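Local coordinates for hypothetical protein (Archaeoglobus fulgidus, PDB 2OGK) that is of unknown function and resembles RNA-binding proteins in structure, although it is considered unlikely to bind RNA itself, at residues E26-L31 against A105-V110; I6-S12 against I119-L125; L74-Q78 against E109-T113. All blocks are in the same frame, centred on the assembly; numbering follows the deposited sequence.

Contact 1 of 3, residues E26-L31 against A105-V110; sequences EAISTL and AYLGEV
The ring of Y106 is met obliquely by helix 21-29: CB of E26 comes to 4.2 Å from CE1, and the backbone N of A27 approaches at a similar slant. The glutamate itself turns off, its chain bent at chi2 (52°), which carries the carboxylate away from the tyrosine. With CG anti to the backbone N of Y106 (chi1 -179°), the ring is carried off from A27; of the tyrosine side chain, CB comes nearest to that alanine, 3.7 Å from its CB. The small methyl of A27 rests over the start of the Y106 backbone, while the methyl of A105, one residue earlier, packs against A27 O and CB, CB to CB 3.9 Å. The small side chains of A27 and A105 are consistent with the close approach of the two backbones. The polar link is the hydroxyl of T30: OG1 donates to A105 O at 2.6 Å, tilted 23° from the carbonyl plane. The torsion that sets OG1 beside the backbone N of T30 swings CG2 forward over G108, 3.4 Å from its CA. A105 O also receives a weak bond from G108 N, so one carbonyl at a helix end takes a donor from each segment. G108, with positive phi, is the C-prime residue of a Schellman motif that ends helix 102-106. Past it, V110 turns its CG2 to CD2 of L31, and the two apolar side chains cross at a slant. The contact therefore joins the C-terminal ends of two helices. I28, L31 and A105 all touch I119 of strand 118-126. The same valine continues into helix 61-75, and Y106 and L107 also pack against S17 of the second subunit.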
ATOM      1  N   GLU D  26      -0.994 -21.141  -6.591  1.00 83.15           N
ATOM      2  CA  GLU D  26      -0.565 -21.445  -7.952  1.00 82.37           C
ATOM      3  C   GLU D  26      -0.580 -20.191  -8.817  1.00 81.38           C
ATOM      4  O   GLU D  26       0.347 -19.960  -9.591  1.00 81.24           O
ATOM      5  CB  GLU D  26      -1.474 -22.518  -8.560  1.00 83.08           C
ATOM      6  CG  GLU D  26      -0.949 -23.939  -8.415  1.00 84.44           C
ATOM      7  CD  GLU D  26      -0.570 -24.302  -6.981  1.00 85.89           C
ATOM      8  OE1 GLU D  26      -0.196 -25.474  -6.744  1.00 86.80           O
ATOM      9  OE2 GLU D  26      -0.635 -23.430  -6.086  1.00 85.20           O
ATOM     10  N   ALA D  27      -1.636 -19.392  -8.693  1.00 79.79           N
ATOM     11  CA  ALA D  27      -1.730 -18.160  -9.457  1.00 78.03           C
ATOM     12  C   ALA D  27      -0.572 -17.271  -9.001  1.00 78.42           C
ATOM     13  O   ALA D  27      -0.122 -16.391  -9.737  1.00 78.60           O
ATOM     14  CB  ALA D  27      -3.063 -17.481  -9.197  1.00 76.25           C
ATOM     15  N   ILE D  28      -0.093 -17.516  -7.781  1.00 77.71           N
ATOM     16  CA  ILE D  28       1.028 -16.769  -7.209  1.00 76.92           C
ATOM     17  C   ILE D  28       2.314 -17.208  -7.897  1.00 78.06           C
ATOM     18  O   ILE D  28       3.095 -16.383  -8.358  1.00 79.84           O
ATOM     19  CB  ILE D  28       1.205 -17.061  -5.701  1.00 75.58           C
ATOM     20  CG1 ILE D  28       0.064 -16.447  -4.888  1.00 75.19           C
ATOM     21  CG2 ILE D  28       2.550 -16.562  -5.231  1.00 74.42           C
ATOM     22  CD1 ILE D  28       0.150 -14.961  -4.692  1.00 74.72           C
ATOM     23  N   SER D  29       2.529 -18.518  -7.959  1.00 78.26           N
ATOM     24  CA  SER D  29       3.731 -19.067  -8.563  1.00 77.63           C
ATOM     25  C   SER D  29       3.928 -18.682 -10.017  1.00 76.81           C
ATOM     26  O   SER D  29       5.048 -18.738 -10.506  1.00 77.10           O
ATOM     27  CB  SER D  29       3.742 -20.596  -8.446  1.00 78.54           C
ATOM     28  OG  SER D  29       2.843 -21.195  -9.368  1.00 79.10           O
ATOM     29  N   THR D  30       2.861 -18.304 -10.717  1.00 76.34           N
ATOM     30  CA  THR D  30       3.000 -17.927 -12.126  1.00 77.10           C
ATOM     31  C   THR D  30       4.058 -16.826 -12.264  1.00 79.07           C
ATOM     32  O   THR D  30       4.688 -16.664 -13.320  1.00 79.70           O
ATOM     33  CB  THR D  30       1.645 -17.443 -12.730  1.00 75.60           C
ATOM     34  OG1 THR D  30       0.841 -18.577 -13.085  1.00 74.63           O
ATOM     35  CG2 THR D  30       1.874 -16.605 -13.976  1.00 75.51           C
ATOM     36  N   LEU D  31       4.263 -16.098 -11.168  1.00 79.81           N
ATOM     37  CA  LEU D  31       5.213 -14.994 -11.113  1.00 79.62           C
ATOM     38  C   LEU D  31       6.622 -15.420 -10.731  1.00 80.32           C
ATOM     39  O   LEU D  31       7.547 -14.603 -10.756  1.00 81.41           O
ATOM     40  CB  LEU D  31       4.719 -13.949 -10.114  1.00 78.24           C
ATOM     41  CG  LEU D  31       3.335 -13.369 -10.395  1.00 77.72           C
ATOM     42  CD1 LEU D  31       2.935 -12.441  -9.264  1.00 78.25           C
ATOM     43  CD2 LEU D  31       3.339 -12.634 -11.722  1.00 77.35           C
ATOM     44  N   ALA D 105      -3.634 -14.856 -13.654  1.00 69.51           N
ATOM     45  CA  ALA D 105      -2.393 -15.378 -13.090  1.00 72.58           C
ATOM     46  C   ALA D 105      -2.518 -16.876 -12.904  1.00 75.12           C
ATOM     47  O   ALA D 105      -1.599 -17.635 -13.232  1.00 76.20           O
ATOM     48  CB  ALA D 105      -2.106 -14.720 -11.753  1.00 72.12           C
ATOM     49  N   TYR D 106      -3.660 -17.300 -12.366  1.00 77.59           N
ATOM     50  CA  TYR D 106      -3.912 -18.719 -12.151  1.00 79.22           C
ATOM     51  C   TYR D 106      -3.624 -19.470 -13.448  1.00 79.39           C
ATOM     52  O   TYR D 106      -3.131 -20.598 -13.437  1.00 78.07           O
ATOM     53  CB  TYR D 106      -5.370 -18.953 -11.745  1.00 79.33           C
ATOM     54  CG  TYR D 106      -5.672 -20.408 -11.483  1.00 80.26           C
ATOM     55  CD1 TYR D 106      -5.117 -21.066 -10.381  1.00 80.12           C
ATOM     56  CD2 TYR D 106      -6.468 -21.148 -12.365  1.00 80.79           C
ATOM     57  CE1 TYR D 106      -5.343 -22.425 -10.163  1.00 80.78           C
ATOM     58  CE2 TYR D 106      -6.701 -22.513 -12.161  1.00 80.18           C
ATOM     59  CZ  TYR D 106      -6.134 -23.144 -11.058  1.00 80.64           C
ATOM     60  OH  TYR D 106      -6.341 -24.491 -10.854  1.00 80.31           O
ATOM     61  N   LEU D 107      -3.929 -18.815 -14.562  1.00 80.56           N
ATOM     62  CA  LEU D 107      -3.727 -19.389 -15.887  1.00 81.43           C
ATOM     63  C   LEU D 107      -2.397 -18.964 -16.515  1.00 80.90           C
ATOM     64  O   LEU D 107      -2.301 -18.794 -17.733  1.00 80.03           O
ATOM     65  CB  LEU D 107      -4.889 -18.980 -16.793  1.00 82.43           C
ATOM     66  CG  LEU D 107      -6.265 -19.386 -16.253  1.00 83.48           C
ATOM     67  CD1 LEU D 107      -7.365 -18.828 -17.148  1.00 82.63           C
ATOM     68  CD2 LEU D 107      -6.347 -20.909 -16.161  1.00 82.64           C
ATOM     69  N   GLY D 108      -1.380 -18.792 -15.670  1.00 80.66           N
ATOM     70  CA  GLY D 108      -0.059 -18.400 -16.133  1.00 79.38           C
ATOM     71  C   GLY D 108       0.021 -17.178 -17.034  1.00 78.66           C
ATOM     72  O   GLY D 108       0.824 -17.146 -17.965  1.00 78.64           O
ATOM     73  N   GLU D 109      -0.801 -16.170 -16.777  1.00 77.71           N
ATOM     74  CA  GLU D 109      -0.761 -14.960 -17.585  1.00 77.00           C
ATOM     75  C   GLU D 109      -0.646 -13.725 -16.704  1.00 77.39           C
ATOM     76  O   GLU D 109      -1.565 -13.407 -15.936  1.00 78.72           O
ATOM     77  CB  GLU D 109      -2.012 -14.831 -18.449  1.00 75.66           C
ATOM     78  CG  GLU D 109      -2.050 -13.524 -19.227  1.00 74.70           C
ATOM     79  CD  GLU D 109      -3.458 -13.068 -19.527  1.00 75.29           C
ATOM     80  OE1 GLU D 109      -3.630 -12.002 -20.158  1.00 74.34           O
ATOM     81  OE2 GLU D 109      -4.400 -13.777 -19.122  1.00 77.10           O
ATOM     82  N   VAL D 110       0.479 -13.022 -16.815  1.00 75.92           N
ATOM     83  CA  VAL D 110       0.680 -11.819 -16.018  1.00 74.14           C
ATOM     84  C   VAL D 110       0.008 -10.624 -16.685  1.00 72.98           C
ATOM     85  O   VAL D 110       0.323 -10.267 -17.817  1.00 72.63           O
ATOM     86  CB  VAL D 110       2.185 -11.526 -15.795  1.00 72.55           C
ATOM     87  CG1 VAL D 110       2.350 -10.264 -14.978  1.00 70.39           C
ATOM     88  CG2 VAL D 110       2.840 -12.697 -15.070  1.00 71.77           C
TER

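Contact 2 of 3, residues I6-S12 against I119-L125; sequences IEWVRVS and IAVKLRL
The indole of W8 lies between two arginine side chains. Over one face comes CB of R124, a CH-pi contact 3.7 Å from the centroid of the five-membered ring and 21° off its normal; over the opposite face lies NE of R10, whose guanidinium has CZ2 of W8 over its centre. CB of K122 meets the edge in plane, 3.7 Å from CZ3. R124 runs on extended, its guanidinium almost perpendicular to the indole and alongside E7, to which it makes a long salt bridge, OE1 to NE 4.0 Å, by charge alone. R10 NE forms a salt bridge with E57 OE1 of strand 50-58. K122 bends at chi2 and chi4 and thereby turns NZ back across the strands to S12 OG, 2.9 Å away, with weak bonds to R10 O and A120 O. On the other face V9 lies beside L123 and V11 beside V121, with CG2 of V9 3.9 Å from CD2 of L123; helix 61-75 packs on this face through F67 and W68. Backbone bonds join R10 with K122 and S12 with A120, S12 N to A120 O at 2.8 Å. Here are two adjacent inner strands of a five-stranded antiparallel sheet, with largely polar or charged side chains and W8 on one face and apolar, helix-covered ones on the other, as in an open alpha/beta sandwich.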
ATOM      1  N   ILE D   6      17.181  -3.059  -4.872  1.00 59.10           N
ATOM      2  CA  ILE D   6      15.852  -3.422  -4.402  1.00 58.49           C
ATOM      3  C   ILE D   6      16.043  -4.157  -3.079  1.00 59.39           C
ATOM      4  O   ILE D   6      16.207  -5.371  -3.062  1.00 60.77           O
ATOM      5  CB  ILE D   6      15.144  -4.378  -5.388  1.00 56.57           C
ATOM      6  CG1 ILE D   6      15.218  -3.833  -6.810  1.00 55.90           C
ATOM      7  CG2 ILE D   6      13.699  -4.543  -4.992  1.00 56.02           C
ATOM      8  CD1 ILE D   6      14.552  -4.725  -7.831  1.00 55.23           C
ATOM      9  N   GLU D   7      16.038  -3.428  -1.970  1.00 60.66           N
ATOM     10  CA  GLU D   7      16.219  -4.047  -0.660  1.00 62.00           C
ATOM     11  C   GLU D   7      15.432  -5.365  -0.534  1.00 62.92           C
ATOM     12  O   GLU D   7      15.980  -6.372  -0.080  1.00 65.51           O
ATOM     13  CB  GLU D   7      15.786  -3.080   0.430  1.00 62.31           C
ATOM     14  CG  GLU D   7      16.415  -3.338   1.764  1.00 65.70           C
ATOM     15  CD  GLU D   7      15.772  -2.508   2.869  1.00 69.75           C
ATOM     16  OE1 GLU D   7      15.607  -1.274   2.690  1.00 69.57           O
ATOM     17  OE2 GLU D   7      15.434  -3.093   3.924  1.00 72.05           O
ATOM     18  N   TRP D   8      14.155  -5.362  -0.924  1.00 61.80           N
ATOM     19  CA  TRP D   8      13.323  -6.574  -0.870  1.00 59.76           C
ATOM     20  C   TRP D   8      12.171  -6.585  -1.866  1.00 60.27           C
ATOM     21  O   TRP D   8      11.988  -5.643  -2.636  1.00 60.10           O
ATOM     22  CB  TRP D   8      12.743  -6.805   0.534  1.00 56.16           C
ATOM     23  CG  TRP D   8      12.058  -5.627   1.148  1.00 53.09           C
ATOM     24  CD1 TRP D   8      12.533  -4.854   2.158  1.00 52.82           C
ATOM     25  CD2 TRP D   8      10.761  -5.108   0.822  1.00 52.82           C
ATOM     26  NE1 TRP D   8      11.619  -3.883   2.495  1.00 52.15           N
ATOM     27  CE2 TRP D   8      10.520  -4.012   1.690  1.00 51.97           C
ATOM     28  CE3 TRP D   8       9.778  -5.455  -0.121  1.00 51.60           C
ATOM     29  CZ2 TRP D   8       9.334  -3.261   1.649  1.00 48.30           C
ATOM     30  CZ3 TRP D   8       8.597  -4.704  -0.162  1.00 48.84           C
ATOM     31  CH2 TRP D   8       8.393  -3.619   0.722  1.00 47.76           C
ATOM     32  N   VAL D   9      11.397  -7.668  -1.829  1.00 60.65           N
ATOM     33  CA  VAL D   9      10.240  -7.855  -2.704  1.00 61.84           C
ATOM     34  C   VAL D   9       9.156  -8.673  -2.015  1.00 61.50           C
ATOM     35  O   VAL D   9       9.393  -9.803  -1.596  1.00 60.82           O
ATOM     36  CB  VAL D   9      10.615  -8.587  -4.022  1.00 63.00           C
ATOM     37  CG1 VAL D   9       9.348  -9.103  -4.708  1.00 62.59           C
ATOM     38  CG2 VAL D   9      11.365  -7.644  -4.952  1.00 62.30           C
ATOM     39  N   ARG D  10       7.965  -8.099  -1.919  1.00 62.35           N
ATOM     40  CA  ARG D  10       6.837  -8.776  -1.292  1.00 62.13           C
ATOM     41  C   ARG D  10       5.690  -9.021  -2.280  1.00 61.35           C
ATOM     42  O   ARG D  10       5.224  -8.109  -2.958  1.00 60.14           O
ATOM     43  CB  ARG D  10       6.372  -7.968  -0.077  1.00 61.35           C
ATOM     44  CG  ARG D  10       7.467  -7.860   0.964  1.00 60.34           C
ATOM     45  CD  ARG D  10       7.101  -6.952   2.113  1.00 62.14           C
ATOM     46  NE  ARG D  10       8.257  -6.720   2.976  1.00 64.22           N
ATOM     47  CZ  ARG D  10       8.316  -5.806   3.944  1.00 65.52           C
ATOM     48  NH1 ARG D  10       7.273  -5.016   4.190  1.00 66.34           N
ATOM     49  NH2 ARG D  10       9.428  -5.679   4.663  1.00 64.65           N
ATOM     50  N   VAL D  11       5.276 -10.283  -2.369  1.00 61.85           N
ATOM     51  CA  VAL D  11       4.194 -10.714  -3.258  1.00 62.22           C
ATOM     52  C   VAL D  11       3.068 -11.296  -2.412  1.00 62.64           C
ATOM     53  O   VAL D  11       3.244 -12.316  -1.753  1.00 62.51           O
ATOM     54  CB  VAL D  11       4.672 -11.799  -4.256  1.00 61.47           C
ATOM     55  CG1 VAL D  11       3.496 -12.343  -5.028  1.00 60.70           C
ATOM     56  CG2 VAL D  11       5.698 -11.215  -5.219  1.00 61.18           C
ATOM     57  N   SER D  12       1.910 -10.651  -2.440  1.00 63.61           N
ATOM     58  CA  SER D  12       0.794 -11.117  -1.643  1.00 64.39           C
ATOM     59  C   SER D  12      -0.556 -11.148  -2.336  1.00 65.44           C
ATOM     60  O   SER D  12      -0.792 -10.474  -3.338  1.00 64.69           O
ATOM     61  CB  SER D  12       0.697 -10.271  -0.384  1.00 64.37           C
ATOM     62  OG  SER D  12       0.827  -8.906  -0.725  1.00 65.09           O
ATOM     63  N   ILE D 119      -2.984  -9.526  -7.029  1.00 67.48           N
ATOM     64  CA  ILE D 119      -1.785 -10.052  -6.389  1.00 66.75           C
ATOM     65  C   ILE D 119      -0.859  -8.839  -6.289  1.00 65.53           C
ATOM     66  O   ILE D 119      -0.371  -8.328  -7.300  1.00 65.32           O
ATOM     67  CB  ILE D 119      -1.122 -11.174  -7.239  1.00 67.58           C
ATOM     68  CG1 ILE D 119      -2.044 -12.409  -7.266  1.00 68.06           C
ATOM     69  CG2 ILE D 119       0.253 -11.533  -6.662  1.00 66.19           C
ATOM     70  CD1 ILE D 119      -1.558 -13.568  -8.138  1.00 65.22           C
ATOM     71  N   ALA D 120      -0.655  -8.367  -5.065  1.00 63.46           N
ATOM     72  CA  ALA D 120       0.181  -7.208  -4.815  1.00 62.10           C
ATOM     73  C   ALA D 120       1.666  -7.540  -4.817  1.00 62.00           C
ATOM     74  O   ALA D 120       2.115  -8.471  -4.153  1.00 61.68           O
ATOM     75  CB  ALA D 120      -0.203  -6.573  -3.487  1.00 60.78           C
ATOM     76  N   VAL D 121       2.424  -6.748  -5.562  1.00 62.21           N
ATOM     77  CA  VAL D 121       3.861  -6.927  -5.664  1.00 61.76           C
ATOM     78  C   VAL D 121       4.589  -5.635  -5.312  1.00 59.62           C
ATOM     79  O   VAL D 121       4.711  -4.758  -6.158  1.00 60.63           O
ATOM     80  CB  VAL D 121       4.265  -7.325  -7.103  1.00 63.89           C
ATOM     81  CG1 VAL D 121       5.772  -7.553  -7.189  1.00 64.66           C
ATOM     82  CG2 VAL D 121       3.504  -8.573  -7.531  1.00 63.83           C
ATOM     83  N   LYS D 122       5.052  -5.501  -4.070  1.00 57.59           N
ATOM     84  CA  LYS D 122       5.807  -4.309  -3.689  1.00 55.48           C
ATOM     85  C   LYS D 122       7.287  -4.625  -3.866  1.00 54.32           C
ATOM     86  O   LYS D 122       7.695  -5.783  -3.856  1.00 53.73           O
ATOM     87  CB  LYS D 122       5.591  -3.888  -2.223  1.00 53.33           C
ATOM     88  CG  LYS D 122       4.574  -4.647  -1.430  1.00 52.99           C
ATOM     89  CD  LYS D 122       3.161  -4.259  -1.789  1.00 54.35           C
ATOM     90  CE  LYS D 122       2.172  -5.285  -1.219  1.00 57.23           C
ATOM     91  NZ  LYS D 122       2.410  -6.724  -1.685  1.00 53.52           N
ATOM     92  N   LEU D 123       8.086  -3.585  -4.040  1.00 54.44           N
ATOM     93  CA  LEU D 123       9.523  -3.743  -4.193  1.00 55.18           C
ATOM     94  C   LEU D 123      10.156  -2.524  -3.574  1.00 55.74           C
ATOM     95  O   LEU D 123       9.925  -1.414  -4.051  1.00 56.94           O
ATOM     96  CB  LEU D 123       9.927  -3.794  -5.666  1.00 53.91           C
ATOM     97  CG  LEU D 123       9.223  -4.776  -6.585  1.00 54.17           C
ATOM     98  CD1 LEU D 123       7.974  -4.129  -7.183  1.00 54.74           C
ATOM     99  CD2 LEU D 123      10.176  -5.166  -7.679  1.00 53.41           C
ATOM    100  N   ARG D 124      10.937  -2.697  -2.513  1.00 56.02           N
ATOM    101  CA  ARG D 124      11.555  -1.516  -1.944  1.00 57.93           C
ATOM    102  C   ARG D 124      12.807  -1.169  -2.734  1.00 56.35           C
ATOM    103  O   ARG D 124      13.647  -2.024  -3.009  1.00 56.03           O
ATOM    104  CB  ARG D 124      11.910  -1.691  -0.471  1.00 60.61           C
ATOM    105  CG  ARG D 124      11.979  -0.339   0.206  1.00 65.07           C
ATOM    106  CD  ARG D 124      12.563  -0.360   1.605  1.00 70.97           C
ATOM    107  NE  ARG D 124      12.310   0.919   2.270  1.00 75.86           N
ATOM    108  CZ  ARG D 124      12.691   2.109   1.798  1.00 78.62           C
ATOM    109  NH1 ARG D 124      13.362   2.201   0.655  1.00 79.13           N
ATOM    110  NH2 ARG D 124      12.368   3.221   2.453  1.00 79.21           N
ATOM    111  N   LEU D 125      12.907   0.092  -3.128  1.00 54.76           N
ATOM    112  CA  LEU D 125      14.053   0.557  -3.880  1.00 54.39           C
ATOM    113  C   LEU D 125      14.794   1.478  -2.931  1.00 54.31           C
ATOM    114  O   LEU D 125      14.174   2.286  -2.236  1.00 54.70           O
ATOM    115  CB  LEU D 125      13.612   1.339  -5.113  1.00 53.85           C
ATOM    116  CG  LEU D 125      12.563   0.716  -6.034  1.00 52.34           C
ATOM    117  CD1 LEU D 125      12.135   1.747  -7.047  1.00 51.81           C
ATOM    118  CD2 LEU D 125      13.116  -0.498  -6.723  1.00 51.82           C
TER

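Contact 3 of 3, residues L74-Q78 against E109-T113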
ATOM      1  N   LEU D  74       7.772 -11.944 -18.388  1.00 75.86           N
ATOM      2  CA  LEU D  74       6.354 -12.284 -18.476  1.00 75.31           C
ATOM      3  C   LEU D  74       5.443 -11.107 -18.796  1.00 74.56           C
ATOM      4  O   LEU D  74       4.710 -11.132 -19.781  1.00 73.94           O
ATOM      5  CB  LEU D  74       5.911 -12.926 -17.164  1.00 76.03           C
ATOM      6  CG  LEU D  74       5.799 -14.451 -17.148  1.00 77.74           C
ATOM      7  CD1 LEU D  74       6.881 -15.076 -18.017  1.00 78.67           C
ATOM      8  CD2 LEU D  74       5.898 -14.942 -15.700  1.00 79.14           C
ATOM      9  N   LEU D  75       5.485 -10.090 -17.943  1.00 74.01           N
ATOM     10  CA  LEU D  75       4.676  -8.893 -18.111  1.00 72.70           C
ATOM     11  C   LEU D  75       4.824  -8.393 -19.540  1.00 72.14           C
ATOM     12  O   LEU D  75       3.849  -8.016 -20.184  1.00 71.53           O
ATOM     13  CB  LEU D  75       5.140  -7.832 -17.118  1.00 72.91           C
ATOM     14  CG  LEU D  75       4.331  -6.546 -17.004  1.00 73.65           C
ATOM     15  CD1 LEU D  75       2.883  -6.841 -16.644  1.00 72.59           C
ATOM     16  CD2 LEU D  75       4.980  -5.682 -15.944  1.00 74.57           C
ATOM     17  N   GLY D  76       6.059  -8.391 -20.024  1.00 72.22           N
ATOM     18  CA  GLY D  76       6.330  -7.984 -21.387  1.00 73.37           C
ATOM     19  C   GLY D  76       5.948  -6.591 -21.856  1.00 73.95           C
ATOM     20  O   GLY D  76       6.485  -5.593 -21.370  1.00 75.40           O
ATOM     21  N   GLU D  77       5.020  -6.531 -22.809  1.00 73.13           N
ATOM     22  CA  GLU D  77       4.584  -5.274 -23.416  1.00 73.17           C
ATOM     23  C   GLU D  77       3.901  -4.248 -22.517  1.00 71.69           C
ATOM     24  O   GLU D  77       3.743  -3.084 -22.901  1.00 70.53           O
ATOM     25  CB  GLU D  77       3.675  -5.570 -24.611  1.00 75.33           C
ATOM     26  CG  GLU D  77       3.707  -4.474 -25.671  1.00 79.29           C
ATOM     27  CD  GLU D  77       5.128  -4.181 -26.152  1.00 81.98           C
ATOM     28  OE1 GLU D  77       5.776  -5.098 -26.711  1.00 82.92           O
ATOM     29  OE2 GLU D  77       5.598  -3.036 -25.963  1.00 83.08           O
ATOM     30  N   GLN D  78       3.498  -4.670 -21.327  1.00 71.16           N
ATOM     31  CA  GLN D  78       2.828  -3.766 -20.402  1.00 70.43           C
ATOM     32  C   GLN D  78       3.856  -3.015 -19.552  1.00 68.98           C
ATOM     33  O   GLN D  78       3.521  -2.033 -18.873  1.00 67.69           O
ATOM     34  CB  GLN D  78       1.886  -4.555 -19.495  1.00 71.01           C
ATOM     35  CG  GLN D  78       1.179  -5.708 -20.171  1.00 70.62           C
ATOM     36  CD  GLN D  78       0.270  -6.441 -19.213  1.00 72.62           C
ATOM     37  OE1 GLN D  78      -0.806  -5.954 -18.874  1.00 74.24           O
ATOM     38  NE2 GLN D  78       0.705  -7.613 -18.754  1.00 72.85           N
ATOM     39  N   GLU D 109      -0.801 -16.170 -16.777  1.00 77.71           N
ATOM     40  CA  GLU D 109      -0.761 -14.960 -17.585  1.00 77.00           C
ATOM     41  C   GLU D 109      -0.646 -13.725 -16.704  1.00 77.39           C
ATOM     42  O   GLU D 109      -1.565 -13.407 -15.936  1.00 78.72           O
ATOM     43  CB  GLU D 109      -2.012 -14.831 -18.449  1.00 75.66           C
ATOM     44  CG  GLU D 109      -2.050 -13.524 -19.227  1.00 74.70           C
ATOM     45  CD  GLU D 109      -3.458 -13.068 -19.527  1.00 75.29           C
ATOM     46  OE1 GLU D 109      -3.630 -12.002 -20.158  1.00 74.34           O
ATOM     47  OE2 GLU D 109      -4.400 -13.777 -19.122  1.00 77.10           O
ATOM     48  N   VAL D 110       0.479 -13.022 -16.815  1.00 75.92           N
ATOM     49  CA  VAL D 110       0.680 -11.819 -16.018  1.00 74.14           C
ATOM     50  C   VAL D 110       0.008 -10.624 -16.685  1.00 72.98           C
ATOM     51  O   VAL D 110       0.323 -10.267 -17.817  1.00 72.63           O
ATOM     52  CB  VAL D 110       2.185 -11.526 -15.795  1.00 72.55           C
ATOM     53  CG1 VAL D 110       2.350 -10.264 -14.978  1.00 70.39           C
ATOM     54  CG2 VAL D 110       2.840 -12.697 -15.070  1.00 71.77           C
ATOM     55  N   SER D 111      -0.939 -10.025 -15.972  1.00 71.97           N
ATOM     56  CA  SER D 111      -1.668  -8.872 -16.473  1.00 70.09           C
ATOM     57  C   SER D 111      -1.926  -7.860 -15.366  1.00 68.27           C
ATOM     58  O   SER D 111      -2.507  -8.183 -14.326  1.00 67.25           O
ATOM     59  CB  SER D 111      -3.008  -9.308 -17.070  1.00 70.95           C
ATOM     60  OG  SER D 111      -3.755  -8.183 -17.504  1.00 70.79           O
ATOM     61  N   LEU D 112      -1.489  -6.628 -15.603  1.00 66.44           N
ATOM     62  CA  LEU D 112      -1.686  -5.554 -14.641  1.00 62.86           C
ATOM     63  C   LEU D 112      -3.190  -5.325 -14.545  1.00 60.76           C
ATOM     64  O   LEU D 112      -3.887  -5.322 -15.562  1.00 60.28           O
ATOM     65  CB  LEU D 112      -0.997  -4.270 -15.116  1.00 61.30           C
ATOM     66  CG  LEU D 112       0.472  -4.299 -15.562  1.00 59.69           C
ATOM     67  CD1 LEU D 112       0.878  -2.882 -15.923  1.00 58.63           C
ATOM     68  CD2 LEU D 112       1.373  -4.855 -14.467  1.00 58.24           C
ATOM     69  N   THR D 113      -3.686  -5.129 -13.326  1.00 59.36           N
ATOM     70  CA  THR D 113      -5.113  -4.920 -13.115  1.00 57.76           C
ATOM     71  C   THR D 113      -5.422  -3.823 -12.119  1.00 56.80           C
ATOM     72  O   THR D 113      -4.634  -3.554 -11.218  1.00 55.84           O
ATOM     73  CB  THR D 113      -5.785  -6.206 -12.605  1.00 57.16           C
ATOM     74  OG1 THR D 113      -7.143  -5.929 -12.236  1.00 55.36           O
ATOM     75  CG2 THR D 113      -5.042  -6.742 -11.404  1.00 56.71           C
TER
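The carboxamide of Q78 faces the backbone of the 109-113 loop and uses both its ends. NE2 donates to V110 O at 2.8 Å, a weak bond, since the N-H...O angle is only 124°, while OE1 accepts a straighter but long and weak bond from L112 N at 3.4 Å. Between these two bonds lies S111, whose CA is 3.5 Å from NE2 and whose CB bond points away. The amide thus bridges the two peptides flanking S111, through weak bonds. Apolar side chains pack beside it: CD1 of L75 reaches CD2 of L112 at 3.3 Å, the two side chains crossing at about a right angle, and also touches CG1 of V110. The valine's other methyl, CG2, meets L74 at CB, 3.7 Å away. Further out, the fold of the 74-78 segment sets these groups. G76, with positive phi, is the first residue to leave the helix, and the 3-10 segment at E77 and Q78 places the glutamine facing the loop, where NE2 also has a weak bond to L75 O. The loop in turn is held along strand 95-101 by backbone bonds between S111 and D101 and between T113 and R99. Thus the C-terminal end of helix 61-75 meets the connection between helix 102-106 and strand 118-126, with I82 of helix 79-84 packing on both L75 and L112.

How the contacts relate
Contact 2 pairs the inner strands 5-15 and 118-126, and along the chain contacts 1 and 3 are nested in the loop it closes. Contacts 1 and 3 share E109 and V110, their centres about 11 Å apart, so one connection after helix 102-106 meets helix 21-29 first and helix 61-75 next; T30 O also touches L74 CD2 directly. Contact 1 reaches the sheet through I119 of contact 2, centres about 16 Å apart. Contact 3 makes no touch with contact 2, the nearest atoms being about 6 Å apart. Together they tie three helix ends and a loop to the central sheet, bringing distant parts of the sequence into one compact domain.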